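Local atomic coordinates of putative polyketide synthase (Brevibacillus brevis, PDB entry 6HP2), a protein that probably contributes to biosynthesis of the polyketide antibiotic bacillaene, through, in this chain, an O-methyltransferase domain that binds S-adenosyl-L-homocysteine. Residues Val47-Arg52 / Gln80-Gln85; Ile239-Gln244 / Arg314-Ala319; Phe57-Val62 / Ala246-Asp251. All coordinates share one frame; numbering follows the deposited sequence.

Contact 1 of 3, residues Val47-Arg52 / Gln80-Gln85. With SAH (S-adenosyl-L-homocysteine), chain B.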
loop_
_atom_site.group_PDB
_atom_site.type_symbol
_atom_site.label_atom_id
_atom_site.label_comp_id
_atom_site.label_asym_id
_atom_site.label_seq_id
_atom_site.Cartn_x
_atom_site.Cartn_y
_atom_site.Cartn_z
ATOM N N VAL A 47 2.095 7.380 -3.153
ATOM C CA VAL A 47 2.125 7.858 -4.526
ATOM C C VAL A 47 0.931 7.242 -5.244
ATOM O O VAL A 47 0.121 6.536 -4.633
ATOM C CB VAL A 47 3.478 7.505 -5.171
ATOM C CG1 VAL A 47 4.577 8.237 -4.413
ATOM C CG2 VAL A 47 3.690 5.984 -5.125
ATOM N N CYS A 48 0.780 7.551 -6.519
ATOM C CA CYS A 48 -0.423 7.215 -7.266
ATOM C C CYS A 48 -0.021 7.036 -8.714
ATOM O O CYS A 48 0.982 7.606 -9.160
ATOM C CB CYS A 48 -1.499 8.312 -7.145
ATOM S SG CYS A 48 -1.121 9.907 -7.971
ATOM N N PRO A 49 -0.792 6.252 -9.484
ATOM C CA PRO A 49 -0.435 5.972 -10.873
ATOM C C PRO A 49 -1.055 6.878 -11.937
ATOM O O PRO A 49 -2.267 7.049 -11.912
ATOM C CB PRO A 49 -1.049 4.594 -11.073
ATOM C CG PRO A 49 -2.325 4.708 -10.336
ATOM C CD PRO A 49 -1.929 5.417 -9.073
ATOM N N PHE A 50 -0.249 7.516 -12.794
ATOM C CA PHE A 50 -0.729 8.293 -13.936
ATOM C C PHE A 50 -0.612 7.418 -15.181
ATOM O O PHE A 50 0.447 6.842 -15.413
ATOM C CB PHE A 50 0.088 9.540 -14.158
ATOM C CG PHE A 50 -0.324 10.730 -13.292
ATOM C CD1 PHE A 50 -1.125 10.564 -12.203
ATOM C CD2 PHE A 50 0.139 12.002 -13.573
ATOM C CE1 PHE A 50 -1.506 11.642 -11.428
ATOM C CE2 PHE A 50 -0.204 13.057 -12.786
ATOM C CZ PHE A 50 -1.051 12.871 -11.704
ATOM N N GLU A 51 -1.661 7.369 -16.008
ATOM C CA GLU A 51 -1.600 6.610 -17.275
ATOM C C GLU A 51 -0.569 7.197 -18.222
ATOM O O GLU A 51 0.076 6.464 -18.999
ATOM C CB GLU A 51 -2.967 6.584 -17.947
ATOM C CG GLU A 51 -4.037 5.805 -17.154
ATOM C CD GLU A 51 -5.361 5.684 -17.909
ATOM O OE1 GLU A 51 -5.443 6.146 -19.072
ATOM O OE2 GLU A 51 -6.318 5.126 -17.334
ATOM N N ARG A 52 -0.334 8.501 -18.118
ATOM C CA ARG A 52 0.636 9.199 -18.941
ATOM C C ARG A 52 1.219 10.345 -18.139
ATOM O O ARG A 52 0.623 10.815 -17.166
ATOM C CB ARG A 52 -0.005 9.756 -20.222
ATOM C CG ARG A 52 -1.074 10.790 -19.971
ATOM C CD ARG A 52 -2.205 10.731 -20.989
ATOM N NE ARG A 52 -3.106 9.593 -20.794
ATOM C CZ ARG A 52 -4.149 9.587 -19.967
ATOM N NH1 ARG A 52 -4.424 10.648 -19.230
ATOM N NH2 ARG A 52 -4.913 8.512 -19.870
ATOM N N GLN A 80 -5.260 7.905 -6.481
ATOM C CA GLN A 80 -5.057 7.117 -5.258
ATOM C C GLN A 80 -6.217 6.176 -5.016
ATOM O O GLN A 80 -6.019 5.022 -4.615
ATOM C CB GLN A 80 -4.882 8.062 -4.064
ATOM C CG GLN A 80 -3.547 8.804 -4.158
ATOM C CD GLN A 80 -3.366 9.776 -3.075
ATOM O OE1 GLN A 80 -4.261 10.577 -2.814
ATOM N NE2 GLN A 80 -2.220 9.717 -2.407
ATOM N N VAL A 81 -7.438 6.657 -5.246
ATOM C CA VAL A 81 -8.587 5.786 -5.133
ATOM C C VAL A 81 -8.535 4.699 -6.214
ATOM O O VAL A 81 -8.859 3.544 -5.963
ATOM C CB VAL A 81 -9.869 6.619 -5.231
ATOM C CG1 VAL A 81 -11.058 5.696 -5.409
ATOM C CG2 VAL A 81 -10.028 7.542 -3.944
ATOM N N GLU A 82 -8.235 5.080 -7.443
ATOM C CA GLU A 82 -8.256 4.109 -8.537
ATOM C C GLU A 82 -7.319 2.947 -8.229
ATOM O O GLU A 82 -7.665 1.778 -8.415
ATOM C CB GLU A 82 -7.838 4.800 -9.827
ATOM C CG GLU A 82 -7.687 3.808 -11.036
ATOM C CD GLU A 82 -6.902 4.453 -12.173
ATOM O OE1 GLU A 82 -7.564 5.139 -12.970
ATOM O OE2 GLU A 82 -5.634 4.305 -12.235
ATOM N N MET A 83 -6.106 3.257 -7.785
ATOM C CA MET A 83 -5.135 2.208 -7.480
ATOM C C MET A 83 -5.636 1.263 -6.401
ATOM O O MET A 83 -5.475 0.045 -6.494
ATOM C CB MET A 83 -3.821 2.818 -7.038
ATOM C CG MET A 83 -2.757 1.770 -6.718
ATOM S SD MET A 83 -1.093 2.517 -6.473
ATOM C CE MET A 83 -1.298 3.538 -5.045
ATOM N N ARG A 84 -6.196 1.805 -5.340
ATOM C CA ARG A 84 -6.793 0.961 -4.299
ATOM C C ARG A 84 -7.948 0.129 -4.838
ATOM O O ARG A 84 -8.130 -1.017 -4.423
ATOM C CB ARG A 84 -7.240 1.855 -3.143
ATOM C CG ARG A 84 -6.075 2.326 -2.303
ATOM C CD ARG A 84 -6.545 3.394 -1.287
ATOM N NE ARG A 84 -5.566 3.559 -0.212
ATOM C CZ ARG A 84 -4.419 4.229 -0.344
ATOM N NH1 ARG A 84 -4.067 4.770 -1.530
ATOM N NH2 ARG A 84 -3.628 4.322 0.698
ATOM N N GLN A 85 -8.731 0.675 -5.777
ATOM C CA GLN A 85 -9.801 -0.119 -6.358
ATOM C C GLN A 85 -9.237 -1.338 -7.072
ATOM O O GLN A 85 -9.807 -2.438 -6.997
ATOM C CB GLN A 85 -10.653 0.688 -7.352
ATOM C CG GLN A 85 -11.487 1.812 -6.676
ATOM C CD GLN A 85 -12.195 2.664 -7.679
ATOM O OE1 GLN A 85 -11.730 2.798 -8.806
ATOM N NE2 GLN A 85 -13.326 3.251 -7.292
HETATM N N SAH B . -1.349 2.746 4.427
HETATM C CA SAH B . -1.495 4.179 4.665
HETATM C CB SAH B . -0.208 4.809 5.183
HETATM C CG SAH B . 1.056 4.452 4.422
HETATM S SD SAH B . 2.469 5.429 5.015
HETATM C C SAH B . -1.941 4.818 3.372
HETATM O O SAH B . -2.164 6.027 3.319
HETATM O OXT SAH B . -2.094 4.116 2.378
HETATM C "C5'" SAH B . 3.279 4.125 5.970
HETATM C "C4'" SAH B . 2.496 3.754 7.227
HETATM O "O4'" SAH B . 3.134 2.611 7.840
HETATM C "C3'" SAH B . 2.591 4.872 8.318
HETATM O "O3'" SAH B . 1.266 4.960 8.864
HETATM C "C2'" SAH B . 3.579 4.362 9.364
HETATM O "O2'" SAH B . 3.349 4.806 10.668
HETATM C "C1'" SAH B . 3.353 2.839 9.225
HETATM N N9 SAH B . 4.426 1.982 9.721
HETATM C C8 SAH B . 5.740 1.964 9.347
HETATM N N7 SAH B . 6.345 1.049 10.111
HETATM C C5 SAH B . 5.427 0.453 10.908
HETATM C C6 SAH B . 5.489 -0.538 11.879
HETATM N N6 SAH B . 6.596 -1.208 12.195
HETATM N N1 SAH B . 4.338 -0.923 12.504
HETATM C C2 SAH B . 3.142 -0.274 12.260
HETATM N N3 SAH B . 3.102 0.726 11.323
HETATM C C4 SAH B . 4.226 1.104 10.701
HETATM O O HOH W 1 -3.889 5.846 -13.438
#
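Pro49 and Met83 carry the apolar part of this contact, in which the loop 47-52 lies against one side of the helix 80-85. The proline ring meets the root of the methionine: CD of Pro49 is 3.8 Å from CB of Met83, and the two side chains cross at a slant, with the sulfur also close to the ring. Met83 sends CG anti to its backbone N (chi1 -179°), and its chain turns only at the last torsion (chi3 64°). That turn lays the methyl group against the loop backbone, with CE of Met83 3.3 Å from the carbonyl O of Val47. One turn back along the helix, Cys48 and Gln80 touch through their aliphatic carbons, CB of Cys48 being 3.7 Å from CG of Gln80. The amide of Gln80 turns to the same loop just before the segment, NE2 donating to O of Thr46.

Polar contact across the interface goes through one water, which donates to both sides: it lies 2.5 Å from O of Pro49 and 2.6 Å from OE2 of Glu82. The same carboxylate oxygen is hydrogen-bonded to the hydroxyl of Tyr316, so two partners fix the end of this side chain. OE1 of Glu82 faces OE2 of Glu51 at 4.5 Å, a pair of like charges softened, perhaps, by the salt bridge of Glu51 to Arg52, although both of these side chains are poorly ordered.

On another side of the helix Arg84 binds S-adenosyl-L-homocysteine; the modelled approach of its NH2 to OXT is too short for its details to be trusted, while NE forms a salt bridge with Asp109. The arrangement is that of a loop near the N-terminal end of this domain packed on helix 70-88, which supplies Arg84 to the cofactor site of a Rossmann-like methyltransferase.

Contact 2 of 3, residues Ile239-Gln244 / Arg314-Ala319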
loop_
_atom_site.group_PDB
_atom_site.type_symbol
_atom_site.label_atom_id
_atom_site.label_comp_id
_atom_site.label_asym_id
_atom_site.label_seq_id
_atom_site.Cartn_x
_atom_site.Cartn_y
_atom_site.Cartn_z
ATOM N N ILE A 239 0.810 -7.294 -9.636
ATOM C CA ILE A 239 0.604 -6.328 -10.673
ATOM C C ILE A 239 1.703 -5.275 -10.629
ATOM O O ILE A 239 1.946 -4.710 -9.578
ATOM C CB ILE A 239 -0.748 -5.638 -10.466
ATOM C CG1 ILE A 239 -1.897 -6.637 -10.634
ATOM C CG2 ILE A 239 -0.893 -4.483 -11.424
ATOM C CD1 ILE A 239 -3.222 -6.136 -10.105
ATOM N N ASP A 240 2.341 -4.974 -11.758
ATOM C CA ASP A 240 3.423 -3.999 -11.751
ATOM C C ASP A 240 2.922 -2.606 -12.164
ATOM O O ASP A 240 2.415 -2.438 -13.271
ATOM C CB ASP A 240 4.525 -4.452 -12.707
ATOM C CG ASP A 240 5.744 -3.554 -12.657
ATOM O OD1 ASP A 240 5.756 -2.617 -11.835
ATOM O OD2 ASP A 240 6.689 -3.790 -13.436
ATOM N N VAL A 241 3.052 -1.614 -11.282
ATOM C CA VAL A 241 2.611 -0.258 -11.589
ATOM C C VAL A 241 3.771 0.719 -11.768
ATOM O O VAL A 241 3.550 1.925 -11.857
ATOM C CB VAL A 241 1.719 0.305 -10.470
ATOM C CG1 VAL A 241 0.750 1.325 -11.034
ATOM C CG2 VAL A 241 0.976 -0.809 -9.747
ATOM N N SER A 242 4.997 0.207 -11.835
ATOM C CA SER A 242 6.180 1.066 -11.941
ATOM C C SER A 242 6.127 2.149 -13.027
ATOM O O SER A 242 6.433 3.306 -12.743
ATOM C CB SER A 242 7.461 0.231 -12.092
ATOM O OG SER A 242 7.467 -0.857 -11.188
ATOM N N PRO A 243 5.737 1.794 -14.263
ATOM C CA PRO A 243 5.739 2.878 -15.253
ATOM C C PRO A 243 4.747 3.991 -14.925
ATOM O O PRO A 243 5.074 5.166 -15.079
ATOM C CB PRO A 243 5.342 2.176 -16.561
ATOM C CG PRO A 243 5.472 0.712 -16.295
ATOM C CD PRO A 243 5.215 0.542 -14.833
ATOM N N GLN A 244 3.547 3.623 -14.490
ATOM C CA GLN A 244 2.528 4.612 -14.161
ATOM C C GLN A 244 2.941 5.496 -12.986
ATOM O O GLN A 244 2.690 6.699 -12.994
ATOM C CB GLN A 244 1.187 3.940 -13.883
ATOM C CG GLN A 244 0.548 3.307 -15.108
ATOM C CD GLN A 244 1.336 2.127 -15.640
ATOM O OE1 GLN A 244 1.870 1.327 -14.874
ATOM N NE2 GLN A 244 1.409 2.010 -16.959
ATOM N N ARG A 314 1.644 -8.659 -13.866
ATOM C CA ARG A 314 0.630 -8.116 -14.757
ATOM C C ARG A 314 0.841 -6.625 -14.857
ATOM O O ARG A 314 0.966 -5.977 -13.827
ATOM C CB ARG A 314 -0.788 -8.400 -14.241
ATOM C CG ARG A 314 -1.063 -9.900 -14.052
ATOM C CD ARG A 314 -2.509 -10.171 -13.701
ATOM N NE ARG A 314 -3.412 -9.716 -14.753
ATOM C CZ ARG A 314 -4.731 -9.874 -14.720
ATOM N NH1 ARG A 314 -5.308 -10.488 -13.695
ATOM N NH2 ARG A 314 -5.469 -9.423 -15.717
ATOM N N PRO A 315 0.830 -6.054 -16.056
ATOM C CA PRO A 315 0.833 -4.576 -16.168
ATOM C C PRO A 315 -0.421 -3.951 -15.577
ATOM O O PRO A 315 -1.554 -4.408 -15.795
ATOM C CB PRO A 315 0.933 -4.296 -17.683
ATOM C CG PRO A 315 1.441 -5.635 -18.293
ATOM C CD PRO A 315 0.908 -6.746 -17.376
ATOM N N TYR A 316 -0.282 -2.884 -14.790
ATOM C CA TYR A 316 -1.442 -2.221 -14.174
ATOM C C TYR A 316 -2.538 -1.797 -15.168
ATOM O O TYR A 316 -3.723 -1.894 -14.854
ATOM C CB TYR A 316 -0.946 -1.043 -13.321
ATOM C CG TYR A 316 -2.010 -0.212 -12.652
ATOM C CD1 TYR A 316 -2.577 -0.615 -11.454
ATOM C CD2 TYR A 316 -2.410 1.003 -13.190
ATOM C CE1 TYR A 316 -3.535 0.151 -10.825
ATOM C CE2 TYR A 316 -3.368 1.777 -12.568
ATOM C CZ TYR A 316 -3.925 1.345 -11.384
ATOM O OH TYR A 316 -4.879 2.103 -10.750
ATOM N N PRO A 317 -2.115 -1.291 -16.372
ATOM C CA PRO A 317 -3.201 -0.946 -17.295
ATOM C C PRO A 317 -4.061 -2.132 -17.656
ATOM O O PRO A 317 -5.269 -1.957 -17.867
ATOM C CB PRO A 317 -2.483 -0.419 -18.533
ATOM C CG PRO A 317 -1.118 0.090 -17.960
ATOM C CD PRO A 317 -0.787 -0.935 -16.921
ATOM N N GLU A 318 -3.470 -3.333 -17.686
ATOM C CA GLU A 318 -4.239 -4.531 -18.032
ATOM C C GLU A 318 -5.174 -4.889 -16.899
ATOM O O GLU A 318 -6.345 -5.203 -17.139
ATOM C CB GLU A 318 -3.315 -5.710 -18.358
ATOM C CG GLU A 318 -4.040 -7.029 -18.614
ATOM C CD GLU A 318 -3.093 -8.236 -18.666
ATOM O OE1 GLU A 318 -1.964 -8.104 -19.203
ATOM O OE2 GLU A 318 -3.474 -9.307 -18.154
ATOM N N ALA A 319 -4.671 -4.848 -15.655
ATOM C CA ALA A 319 -5.509 -5.088 -14.483
ATOM C C ALA A 319 -6.597 -4.026 -14.320
ATOM O O ALA A 319 -7.735 -4.341 -13.921
ATOM C CB ALA A 319 -4.636 -5.141 -13.234
#
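Asp240 holds both backbone hydrogen bonds between the two segments. Its N donates to O of Arg314 at 2.7 Å, and its O accepts from N of Tyr316 at 3.1 Å. This is a short parallel ladder, Ile239 pairing with Arg314 and Asp240 with Pro315, and it ends where each chain turns into a helix. The carboxylate of Asp240 serves its own segment: OD1 accepts from N of Ser242 at 2.9 Å, closing an Asx turn at the start of helix 242-249, and takes the hydroxyl OG of Ser242 on its syn lone pair. Arg314, poorly ordered, forms a salt bridge through NH2 with OE2 of Glu318 one turn on, while its NH1 pairs with Glu237.

The packing centres on the Tyr316 ring. Val241 sets CG1 over one face, 3.9 Å from the ring centroid and 26° off the normal, a CH-pi contact displaced toward the CG end of the ring. Tyr316 has CG anti to its backbone N (chi1 178°), which places that atom 3.5 Å from CG1 of Val241. The methyl CG2 of Ile239 comes instead at the edge, near the ring plane. Beyond the ring, CD1 of Ile239 rests on CB of Ala319 at 3.6 Å. Gln244 and Pro317 meet tip to tip at the outer end, with NE2 of Gln244 3.3 Å from CG of Pro317.

Strand 314-315 is the outermost strand of the large mixed sheet at this side, paired with 233-240, whose other neighbour is the antiparallel strand 284-293. Helix 70-88 packs against the tyrosine through Met83 and Val86, and the loop residue Pro49 fits against Val241, Gln244 and Tyr316.

Contact 3 of 3, residues Phe57-Val62 / Ala246-Asp251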
loop_
_atom_site.group_PDB
_atom_site.type_symbol
_atom_site.label_atom_id
_atom_site.label_comp_id
_atom_site.label_asym_id
_atom_site.label_seq_id
_atom_site.Cartn_x
_atom_site.Cartn_y
_atom_site.Cartn_z
ATOM N N PHE A 57 2.576 19.397 -14.944
ATOM C CA PHE A 57 2.086 18.931 -13.662
ATOM C C PHE A 57 3.266 18.583 -12.759
ATOM O O PHE A 57 4.097 17.738 -13.093
ATOM C CB PHE A 57 1.189 17.717 -13.848
ATOM C CG PHE A 57 0.278 17.441 -12.677
ATOM C CD1 PHE A 57 0.731 16.732 -11.618
ATOM C CD2 PHE A 57 -1.018 17.888 -12.670
ATOM C CE1 PHE A 57 -0.076 16.455 -10.553
ATOM C CE2 PHE A 57 -1.843 17.605 -11.618
ATOM C CZ PHE A 57 -1.356 16.867 -10.544
ATOM N N SER A 58 3.358 19.237 -11.632
ATOM C CA SER A 58 4.439 19.011 -10.689
ATOM C C SER A 58 3.850 18.425 -9.423
ATOM O O SER A 58 3.184 19.140 -8.650
ATOM C CB SER A 58 5.169 20.316 -10.371
ATOM O OG SER A 58 6.011 20.141 -9.252
ATOM N N MET A 59 4.098 17.135 -9.214
ATOM C CA MET A 59 3.573 16.449 -8.049
ATOM C C MET A 59 4.091 17.079 -6.769
ATOM O O MET A 59 3.348 17.173 -5.804
ATOM C CB MET A 59 3.935 14.961 -8.090
ATOM C CG MET A 59 3.346 14.162 -6.939
ATOM S SD MET A 59 1.518 14.094 -7.094
ATOM C CE MET A 59 1.366 12.933 -8.449
ATOM N N SER A 60 5.366 17.496 -6.728
ATOM C CA SER A 60 5.911 18.063 -5.493
ATOM C C SER A 60 5.179 19.357 -5.123
ATOM O O SER A 60 4.936 19.624 -3.949
ATOM C CB SER A 60 7.424 18.327 -5.644
ATOM O OG SER A 60 7.681 19.164 -6.745
ATOM N N ARG A 61 4.872 20.202 -6.114
ATOM C CA ARG A 61 4.106 21.424 -5.838
ATOM C C ARG A 61 2.726 21.095 -5.281
ATOM O O ARG A 61 2.284 21.676 -4.286
ATOM C CB ARG A 61 3.977 22.231 -7.103
ATOM C CG ARG A 61 5.239 23.044 -7.425
ATOM C CD ARG A 61 5.122 23.783 -8.747
ATOM N NE ARG A 61 6.351 24.511 -9.057
ATOM C CZ ARG A 61 7.467 23.946 -9.513
ATOM N NH1 ARG A 61 7.528 22.634 -9.703
ATOM N NH2 ARG A 61 8.530 24.696 -9.774
ATOM N N VAL A 62 2.066 20.101 -5.866
ATOM C CA VAL A 62 0.711 19.755 -5.469
ATOM C C VAL A 62 0.679 19.132 -4.080
ATOM O O VAL A 62 -0.220 19.432 -3.283
ATOM C CB VAL A 62 0.094 18.807 -6.512
ATOM C CG1 VAL A 62 -1.238 18.332 -6.018
ATOM C CG2 VAL A 62 -0.029 19.537 -7.837
ATOM N N ALA A 246 6.051 6.169 -12.021
ATOM C CA ALA A 246 7.082 7.059 -12.545
ATOM C C ALA A 246 6.460 8.176 -13.394
ATOM O O ALA A 246 6.963 9.301 -13.393
ATOM C CB ALA A 246 8.115 6.258 -13.383
ATOM N N ASN A 247 5.371 7.899 -14.121
ATOM C CA ASN A 247 4.713 8.982 -14.865
ATOM C C ASN A 247 4.218 10.085 -13.921
ATOM O O ASN A 247 4.365 11.274 -14.202
ATOM C CB ASN A 247 3.514 8.495 -15.648
ATOM C CG ASN A 247 3.875 7.618 -16.809
ATOM O OD1 ASN A 247 4.968 7.693 -17.317
ATOM N ND2 ASN A 247 2.927 6.815 -17.258
ATOM N N ALA A 248 3.600 9.695 -12.808
ATOM C CA ALA A 248 3.074 10.639 -11.827
ATOM C C ALA A 248 4.201 11.417 -11.153
ATOM O O ALA A 248 4.023 12.572 -10.745
ATOM C CB ALA A 248 2.273 9.867 -10.782
ATOM N N LEU A 249 5.330 10.770 -10.938
ATOM C CA LEU A 249 6.440 11.393 -10.229
ATOM C C LEU A 249 7.410 12.090 -11.157
ATOM O O LEU A 249 8.418 12.630 -10.668
ATOM C CB LEU A 249 7.198 10.359 -9.407
ATOM C CG LEU A 249 6.377 9.704 -8.307
ATOM C CD1 LEU A 249 7.238 8.756 -7.478
ATOM C CD2 LEU A 249 5.784 10.765 -7.401
ATOM N N HIS A 250 7.114 12.154 -12.453
ATOM C CA HIS A 250 7.959 12.922 -13.390
ATOM C C HIS A 250 7.844 14.407 -13.046
ATOM O O HIS A 250 6.781 15.011 -13.218
ATOM C CB HIS A 250 7.542 12.672 -14.836
ATOM C CG HIS A 250 8.500 13.226 -15.838
ATOM N ND1 HIS A 250 8.215 14.318 -16.632
ATOM C CD2 HIS A 250 9.750 12.835 -16.169
ATOM C CE1 HIS A 250 9.242 14.560 -17.423
ATOM N NE2 HIS A 250 10.186 13.675 -17.159
ATOM N N ASP A 251 8.925 14.969 -12.522
ATOM C CA ASP A 251 8.920 16.276 -11.874
ATOM C C ASP A 251 10.289 16.873 -12.153
ATOM O O ASP A 251 11.136 16.984 -11.262
ATOM C CB ASP A 251 8.662 16.117 -10.377
ATOM C CG ASP A 251 8.026 17.337 -9.722
ATOM O OD1 ASP A 251 7.873 18.405 -10.356
ATOM O OD2 ASP A 251 7.680 17.194 -8.524
HETATM O O HOH W 2 4.952 15.985 -14.930
HETATM O O HOH W 3 5.383 15.189 -11.048
#
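Ser58 and Asp251 approach to 5.4 Å between CA atoms where the start of helix 59-64 meets the chain leaving helix 242-249. The carboxylate of Asp251 takes three hydrogen bonds. OD1 accepts from OG of Ser58 at 2.8 Å; OD2 receives both N of Ser60 at 2.9 Å and OG of Ser60 at 2.7 Å, which arrive from opposite faces of the carboxylate plane. Ser60 reaches it with OG between its backbone N and carbonyl carbon (chi1 56°). Ser58 is the helix N-cap, although its capping bond from N of Arg61 is weak. The guanidinium of Arg61 stays beyond salt-bridge range of Asp251 and pairs with Asp253.

Met59 bends twice and brings CE to 3.5 Å from O of Ala248, with CB of the same alanine beside it. One water joins N of Met59 to O of Ala248 and O of His250.

A buried carboxylate is thus satisfied by two hydroxyls and a backbone N-H at a helix N-terminus, where the helix dipole and nearby Arg61 would be expected to stabilise its negative charge, even with Asp253 close by.

Contacts 1 and 3 are buried, whereas contact 2 lies partly open at the edge of the large sheet. Phe50 N on Gln244 O ties the loop 47-52, which packs on helix 70-88, to helix 242-249; Tyr316 links helix 316-326 to helix 70-88. Contacts 2 and 3 use opposite ends of helix 242-249, and contact 3 meets contact 1 where Asn247 bonds to Phe50 O. Their chemistry differs accordingly: contact 1, which borders the cofactor pocket through Arg84, is mainly apolar, with one bridging water at Pro49 and Glu82; contact 2 combines strand pairing with aromatic packing; and contact 3, away from the cofactor pocket, centres on a single carboxylate.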